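Local coordinates for magnesium transporter (Enterococcus faecalis, PDB 2OUX), which probably carries magnesium ions across the cell membrane as a homodimeric transporter, of which this chain is the soluble cytosolic part, at residues Thr138-Ile150 and Val237-Thr249. Sequence-based numbering, arbitrary orientation.
With MG (magnesium ion), chain D.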
ATOM      1  N   THR A 138      20.816   2.874  -1.593  1.00 34.91           N
ATOM      2  CA  THR A 138      20.366   3.431  -2.864  1.00 34.02           C
ATOM      3  C   THR A 138      19.130   2.629  -3.282  1.00 35.26           C
ATOM      4  O   THR A 138      18.913   1.516  -2.801  1.00 34.09           O
ATOM      5  CB  THR A 138      21.412   3.266  -3.977  1.00 35.69           C
ATOM      6  OG1 THR A 138      21.596   1.869  -4.250  1.00 32.71           O
ATOM      7  CG2 THR A 138      22.746   3.910  -3.572  1.00 32.72           C
ATOM      8  N   ALA A 139      18.339   3.183  -4.193  1.00 34.19           N
ATOM      9  CA  ALA A 139      17.139   2.512  -4.668  1.00 31.42           C
ATOM     10  C   ALA A 139      17.393   1.066  -5.088  1.00 32.08           C
ATOM     11  O   ALA A 139      16.579   0.184  -4.811  1.00 32.51           O
ATOM     12  CB  ALA A 139      16.547   3.277  -5.825  1.00 29.17           C
ATOM     13  N   GLY A 140      18.507   0.824  -5.772  1.00 30.08           N
ATOM     14  CA  GLY A 140      18.802  -0.527  -6.215  1.00 30.60           C
ATOM     15  C   GLY A 140      18.978  -1.478  -5.047  1.00 29.80           C
ATOM     16  O   GLY A 140      18.710  -2.669  -5.152  1.00 31.47           O
ATOM     17  N   ALA A 141      19.421  -0.929  -3.924  1.00 30.34           N
ATOM     18  CA  ALA A 141      19.649  -1.707  -2.731  1.00 29.20           C
ATOM     19  C   ALA A 141      18.369  -2.006  -1.967  1.00 29.09           C
ATOM     20  O   ALA A 141      18.356  -2.921  -1.172  1.00 29.05           O
ATOM     21  CB  ALA A 141      20.639  -0.991  -1.827  1.00 29.04           C
ATOM     22  N   ILE A 142      17.293  -1.253  -2.186  1.00 27.09           N
ATOM     23  CA  ILE A 142      16.064  -1.537  -1.451  1.00 27.08           C
ATOM     24  C   ILE A 142      14.900  -1.938  -2.352  1.00 26.20           C
ATOM     25  O   ILE A 142      13.795  -2.162  -1.875  1.00 23.69           O
ATOM     26  CB  ILE A 142      15.623  -0.336  -0.593  1.00 28.59           C
ATOM     27  CG1 ILE A 142      15.423   0.888  -1.477  1.00 27.31           C
ATOM     28  CG2 ILE A 142      16.669  -0.065   0.500  1.00 32.00           C
ATOM     29  CD1 ILE A 142      14.727   2.028  -0.767  1.00 28.24           C
HETATM   30  N   MSE A 143      15.154  -2.037  -3.652  1.00 25.17           N
HETATM   31  CA  MSE A 143      14.112  -2.422  -4.596  1.00 25.24           C
HETATM   32  C   MSE A 143      14.078  -3.937  -4.749  1.00 25.65           C
HETATM   33  O   MSE A 143      14.945  -4.647  -4.237  1.00 27.73           O
HETATM   34  CB  MSE A 143      14.377  -1.810  -5.967  1.00 26.07           C
HETATM   35  CG  MSE A 143      15.540  -2.455  -6.700  1.00 28.19           C
HETATM   36 SE   MSE A 143      15.769  -1.755  -8.488  1.00 37.32          SE
HETATM   37  CE  MSE A 143      16.804  -3.208  -9.249  1.00 31.13           C
ATOM     38  N   THR A 144      13.076  -4.435  -5.458  1.00 24.34           N
ATOM     39  CA  THR A 144      12.982  -5.866  -5.697  1.00 22.08           C
ATOM     40  C   THR A 144      12.477  -6.076  -7.117  1.00 22.78           C
ATOM     41  O   THR A 144      11.859  -5.190  -7.709  1.00 21.03           O
ATOM     42  CB  THR A 144      12.085  -6.568  -4.657  1.00 21.90           C
ATOM     43  OG1 THR A 144      12.428  -7.956  -4.624  1.00 18.94           O
ATOM     44  CG2 THR A 144      10.605  -6.403  -4.997  1.00 18.32           C
ATOM     45  N   THR A 145      12.744  -7.255  -7.658  1.00 21.29           N
ATOM     46  CA  THR A 145      12.418  -7.561  -9.043  1.00 22.06           C
ATOM     47  C   THR A 145      11.060  -8.150  -9.406  1.00 23.90           C
ATOM     48  O   THR A 145      10.698  -8.185 -10.579  1.00 24.17           O
ATOM     49  CB  THR A 145      13.479  -8.517  -9.600  1.00 23.72           C
ATOM     50  OG1 THR A 145      13.518  -9.699  -8.784  1.00 23.35           O
ATOM     51  CG2 THR A 145      14.858  -7.853  -9.581  1.00 21.97           C
ATOM     52  N   GLU A 146      10.303  -8.615  -8.426  1.00 25.49           N
ATOM     53  CA  GLU A 146       9.030  -9.239  -8.744  1.00 26.14           C
ATOM     54  C   GLU A 146       7.858  -8.282  -8.954  1.00 25.77           C
ATOM     55  O   GLU A 146       6.974  -8.180  -8.111  1.00 27.33           O
ATOM     56  CB  GLU A 146       8.710 -10.276  -7.672  1.00 25.52           C
ATOM     57  CG  GLU A 146       9.838 -11.307  -7.483  1.00 25.54           C
ATOM     58  CD  GLU A 146      10.993 -10.777  -6.622  1.00 26.93           C
ATOM     59  OE1 GLU A 146      10.866  -9.668  -6.065  1.00 24.15           O
ATOM     60  OE2 GLU A 146      12.020 -11.476  -6.483  1.00 28.84           O
ATOM     61  N   PHE A 147       7.863  -7.596 -10.093  1.00 26.20           N
ATOM     62  CA  PHE A 147       6.814  -6.640 -10.451  1.00 28.00           C
ATOM     63  C   PHE A 147       6.088  -7.126 -11.709  1.00 29.54           C
ATOM     64  O   PHE A 147       6.584  -7.996 -12.429  1.00 29.72           O
ATOM     65  CB  PHE A 147       7.420  -5.254 -10.720  1.00 26.16           C
ATOM     66  CG  PHE A 147       8.463  -5.247 -11.819  1.00 28.19           C
ATOM     67  CD1 PHE A 147       8.092  -5.363 -13.156  1.00 24.33           C
ATOM     68  CD2 PHE A 147       9.822  -5.171 -11.510  1.00 25.47           C
ATOM     69  CE1 PHE A 147       9.053  -5.412 -14.168  1.00 24.65           C
ATOM     70  CE2 PHE A 147      10.792  -5.218 -12.516  1.00 26.56           C
ATOM     71  CZ  PHE A 147      10.405  -5.340 -13.850  1.00 25.64           C
ATOM     72  N   VAL A 148       4.923  -6.550 -11.977  1.00 28.91           N
ATOM     73  CA  VAL A 148       4.153  -6.933 -13.151  1.00 29.45           C
ATOM     74  C   VAL A 148       4.289  -5.913 -14.274  1.00 28.05           C
ATOM     75  O   VAL A 148       4.004  -4.733 -14.090  1.00 28.22           O
ATOM     76  CB  VAL A 148       2.646  -7.066 -12.826  1.00 28.83           C
ATOM     77  CG1 VAL A 148       1.888  -7.527 -14.063  1.00 28.92           C
ATOM     78  CG2 VAL A 148       2.447  -8.029 -11.675  1.00 30.57           C
ATOM     79  N   SER A 149       4.713  -6.371 -15.442  1.00 27.09           N
ATOM     80  CA  SER A 149       4.838  -5.476 -16.581  1.00 29.02           C
ATOM     81  C   SER A 149       4.151  -6.075 -17.809  1.00 28.70           C
ATOM     82  O   SER A 149       4.155  -7.290 -18.006  1.00 29.48           O
ATOM     83  CB  SER A 149       6.315  -5.200 -16.879  1.00 30.77           C
ATOM     84  OG  SER A 149       7.056  -6.401 -16.940  1.00 31.57           O
ATOM     85  N   ILE A 150       3.547  -5.216 -18.618  1.00 27.80           N
ATOM     86  CA  ILE A 150       2.859  -5.644 -19.830  1.00 28.78           C
ATOM     87  C   ILE A 150       3.145  -4.637 -20.935  1.00 29.49           C
ATOM     88  O   ILE A 150       3.740  -3.585 -20.684  1.00 27.65           O
ATOM     89  CB  ILE A 150       1.332  -5.690 -19.624  1.00 26.99           C
ATOM     90  CG1 ILE A 150       0.837  -4.304 -19.202  1.00 29.84           C
ATOM     91  CG2 ILE A 150       0.975  -6.744 -18.606  1.00 23.43           C
ATOM     92  CD1 ILE A 150      -0.666  -4.134 -19.240  1.00 31.93           C
ATOM     93  N   VAL A 237      11.616   1.569 -10.559  1.00 30.20           N
ATOM     94  CA  VAL A 237      13.016   1.967 -10.594  1.00 32.09           C
ATOM     95  C   VAL A 237      13.598   1.699 -11.979  1.00 32.47           C
ATOM     96  O   VAL A 237      13.367   0.644 -12.564  1.00 31.89           O
ATOM     97  CB  VAL A 237      13.832   1.170  -9.547  1.00 32.34           C
ATOM     98  CG1 VAL A 237      15.265   1.673  -9.508  1.00 34.51           C
ATOM     99  CG2 VAL A 237      13.187   1.300  -8.183  1.00 29.91           C
ATOM    100  N   THR A 238      14.361   2.653 -12.500  1.00 34.68           N
ATOM    101  CA  THR A 238      14.952   2.502 -13.830  1.00 35.91           C
ATOM    102  C   THR A 238      16.399   2.972 -13.858  1.00 37.58           C
ATOM    103  O   THR A 238      16.916   3.495 -12.870  1.00 37.10           O
ATOM    104  CB  THR A 238      14.192   3.347 -14.876  1.00 36.46           C
ATOM    105  OG1 THR A 238      14.502   4.735 -14.682  1.00 33.72           O
ATOM    106  CG2 THR A 238      12.682   3.166 -14.724  1.00 38.20           C
ATOM    107  N   ASP A 239      17.053   2.767 -14.998  1.00 38.78           N
ATOM    108  CA  ASP A 239      18.417   3.241 -15.183  1.00 41.06           C
ATOM    109  C   ASP A 239      18.264   4.558 -15.948  1.00 42.86           C
ATOM    110  O   ASP A 239      17.144   4.993 -16.213  1.00 41.01           O
ATOM    111  CB  ASP A 239      19.247   2.252 -16.004  1.00 39.41           C
ATOM    112  CG  ASP A 239      18.583   1.869 -17.307  1.00 38.95           C
ATOM    113  OD1 ASP A 239      17.790   2.672 -17.846  1.00 40.85           O
ATOM    114  OD2 ASP A 239      18.866   0.762 -17.803  1.00 37.72           O
ATOM    115  N   TYR A 240      19.371   5.197 -16.310  1.00 45.70           N
ATOM    116  CA  TYR A 240      19.273   6.457 -17.036  1.00 47.90           C
ATOM    117  C   TYR A 240      18.555   6.296 -18.372  1.00 47.07           C
ATOM    118  O   TYR A 240      18.039   7.263 -18.921  1.00 46.81           O
ATOM    119  CB  TYR A 240      20.661   7.050 -17.261  1.00 51.36           C
ATOM    120  CG  TYR A 240      21.333   7.509 -15.988  1.00 55.07           C
ATOM    121  CD1 TYR A 240      20.755   8.494 -15.188  1.00 56.85           C
ATOM    122  CD2 TYR A 240      22.546   6.954 -15.580  1.00 57.33           C
ATOM    123  CE1 TYR A 240      21.371   8.920 -14.009  1.00 58.74           C
ATOM    124  CE2 TYR A 240      23.173   7.371 -14.406  1.00 59.13           C
ATOM    125  CZ  TYR A 240      22.578   8.351 -13.623  1.00 59.94           C
ATOM    126  OH  TYR A 240      23.189   8.752 -12.451  1.00 61.03           O
ATOM    127  N   ASP A 241      18.511   5.072 -18.883  1.00 47.79           N
ATOM    128  CA  ASP A 241      17.858   4.804 -20.158  1.00 48.20           C
ATOM    129  C   ASP A 241      16.374   4.485 -20.016  1.00 48.50           C
ATOM    130  O   ASP A 241      15.694   4.187 -21.003  1.00 47.39           O
ATOM    131  CB  ASP A 241      18.558   3.653 -20.874  1.00 50.64           C
ATOM    132  CG  ASP A 241      19.961   4.017 -21.326  1.00 53.92           C
ATOM    133  OD1 ASP A 241      20.116   5.063 -21.994  1.00 53.82           O
ATOM    134  OD2 ASP A 241      20.904   3.256 -21.023  1.00 54.14           O
ATOM    135  N   ASP A 242      15.879   4.541 -18.784  1.00 47.61           N
ATOM    136  CA  ASP A 242      14.475   4.264 -18.506  1.00 47.42           C
ATOM    137  C   ASP A 242      14.065   2.803 -18.643  1.00 45.80           C
ATOM    138  O   ASP A 242      12.932   2.505 -19.017  1.00 47.07           O
ATOM    139  CB  ASP A 242      13.578   5.128 -19.393  1.00 48.55           C
ATOM    140  CG  ASP A 242      13.726   6.597 -19.093  1.00 51.58           C
ATOM    141  OD1 ASP A 242      13.613   6.967 -17.900  1.00 50.84           O
ATOM    142  OD2 ASP A 242      13.955   7.377 -20.042  1.00 53.35           O
ATOM    143  N   HIS A 243      14.989   1.897 -18.351  1.00 43.35           N
ATOM    144  CA  HIS A 243      14.692   0.472 -18.393  1.00 41.31           C
ATOM    145  C   HIS A 243      14.143   0.133 -17.011  1.00 38.79           C
ATOM    146  O   HIS A 243      14.758   0.479 -15.997  1.00 38.58           O
ATOM    147  CB  HIS A 243      15.967  -0.337 -18.644  1.00 42.93           C
ATOM    148  CG  HIS A 243      16.529  -0.180 -20.019  1.00 44.18           C
ATOM    149  ND1 HIS A 243      15.910  -0.679 -21.142  1.00 44.43           N
ATOM    150  CD2 HIS A 243      17.677   0.405 -20.454  1.00 44.54           C
ATOM    151  CE1 HIS A 243      16.644  -0.413 -22.209  1.00 45.89           C
ATOM    152  NE2 HIS A 243      17.722   0.244 -21.814  1.00 45.09           N
ATOM    153  N   LEU A 244      12.991  -0.529 -16.967  1.00 34.79           N
ATOM    154  CA  LEU A 244      12.372  -0.894 -15.691  1.00 32.50           C
ATOM    155  C   LEU A 244      13.180  -1.986 -14.994  1.00 29.87           C
ATOM    156  O   LEU A 244      13.220  -3.129 -15.454  1.00 28.63           O
ATOM    157  CB  LEU A 244      10.931  -1.365 -15.930  1.00 30.74           C
ATOM    158  CG  LEU A 244      10.127  -1.858 -14.723  1.00 32.62           C
ATOM    159  CD1 LEU A 244      10.170  -0.844 -13.587  1.00 29.78           C
ATOM    160  CD2 LEU A 244       8.701  -2.107 -15.165  1.00 32.34           C
ATOM    161  N   LEU A 245      13.813  -1.635 -13.879  1.00 29.47           N
ATOM    162  CA  LEU A 245      14.638  -2.590 -13.148  1.00 29.58           C
ATOM    163  C   LEU A 245      13.952  -3.238 -11.961  1.00 29.59           C
ATOM    164  O   LEU A 245      14.191  -4.408 -11.660  1.00 28.96           O
ATOM    165  CB  LEU A 245      15.935  -1.919 -12.679  1.00 31.25           C
ATOM    166  CG  LEU A 245      16.913  -1.541 -13.800  1.00 33.95           C
ATOM    167  CD1 LEU A 245      18.163  -0.872 -13.215  1.00 32.09           C
ATOM    168  CD2 LEU A 245      17.289  -2.790 -14.586  1.00 30.71           C
ATOM    169  N   GLY A 246      13.115  -2.475 -11.270  1.00 27.94           N
ATOM    170  CA  GLY A 246      12.431  -3.028 -10.120  1.00 25.29           C
ATOM    171  C   GLY A 246      11.477  -2.040  -9.480  1.00 25.45           C
ATOM    172  O   GLY A 246      11.157  -0.993 -10.053  1.00 24.11           O
ATOM    173  N   ILE A 247      11.012  -2.384  -8.287  1.00 23.63           N
ATOM    174  CA  ILE A 247      10.098  -1.531  -7.553  1.00 22.65           C
ATOM    175  C   ILE A 247      10.497  -1.482  -6.097  1.00 19.93           C
ATOM    176  O   ILE A 247      11.085  -2.427  -5.572  1.00 19.28           O
ATOM    177  CB  ILE A 247       8.649  -2.058  -7.606  1.00 24.31           C
ATOM    178  CG1 ILE A 247       8.625  -3.531  -7.182  1.00 24.04           C
ATOM    179  CG2 ILE A 247       8.059  -1.848  -9.000  1.00 20.84           C
ATOM    180  CD1 ILE A 247       7.232  -4.074  -6.936  1.00 23.56           C
ATOM    181  N   VAL A 248      10.160  -0.374  -5.456  1.00 18.73           N
ATOM    182  CA  VAL A 248      10.426  -0.177  -4.042  1.00 18.25           C
ATOM    183  C   VAL A 248       9.032  -0.050  -3.436  1.00 17.72           C
ATOM    184  O   VAL A 248       8.252   0.801  -3.850  1.00 17.28           O
ATOM    185  CB  VAL A 248      11.240   1.111  -3.810  1.00 15.39           C
ATOM    186  CG1 VAL A 248      11.261   1.458  -2.358  1.00 17.58           C
ATOM    187  CG2 VAL A 248      12.652   0.921  -4.312  1.00 15.24           C
ATOM    188  N   THR A 249       8.733  -0.896  -2.456  1.00 19.01           N
ATOM    189  CA  THR A 249       7.426  -0.920  -1.820  1.00 18.89           C
ATOM    190  C   THR A 249       7.325  -0.115  -0.533  1.00 18.59           C
ATOM    191  O   THR A 249       8.305   0.049   0.180  1.00 21.64           O
ATOM    192  CB  THR A 249       7.009  -2.374  -1.556  1.00 20.17           C
ATOM    193  OG1 THR A 249       8.012  -3.025  -0.763  1.00 22.02           O
ATOM    194  CG2 THR A 249       6.878  -3.114  -2.871  1.00 18.62           C
TER
HETATM  195 MG    MG D 402      18.649  -4.557   0.148  1.00 32.96          MG
HETATM  196  O   HOH W   1      10.999  -2.763  -1.628  1.00 18.40           O
HETATM  197  O   HOH W   2      20.957  -4.198  -0.390  1.00 24.36           O
HETATM  198  O   HOH W   3      19.391  -3.270   1.670  1.00 31.97           O
HETATM  199  O   HOH W   4      16.589  -4.227   1.006  1.00 21.72           O
HETATM  200  O   HOH W   5      18.103  -5.941  -1.331  1.00 23.34           O
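Thr144 N donates to Ile247 O at 2.8 Å, and Ile247 N returns a bond to Thr144 O at 3.0 Å. The second bond lies in the carbonyl plane. Together they form a single antiparallel hydrogen-bonded pair on edge strand 244-249. Water 1 extends the link, donating to Ile142 O and accepting from Thr249 N.

Met143, a selenomethionine, lies beside the bridge. Its chain runs extended beyond CG and crosses Val237; Met143 SE is 3.6 Å from Val237 CG1. Met143 CE reaches Leu245 CB at the beta bulge where Leu245 and Gly246 both face Val237. Val248 CG2 packs on Met143 CB at 3.6 Å.

With CG between backbone N and carbonyl carbon (chi1 58°), the Phe147 ring lies along Leu244-Gly246, Phe147 CE2 3.6 Å from Gly246 CA. Leu244 CG lies over one face of the Phe147 ring, a CH-pi contact 4.0 Å from the centroid. Leu245 O meets the ring edge at CE2.

Thr144 OG1 donates to the syn lone pair of Glu146 OE1 and accepts from Asp99 N. Ala141 O binds a magnesium ion at 2.1 Å, with Asp103 and four waters. The contact joins the two CBS motifs of a CBS pair, beside magnesium sites facing the N domain.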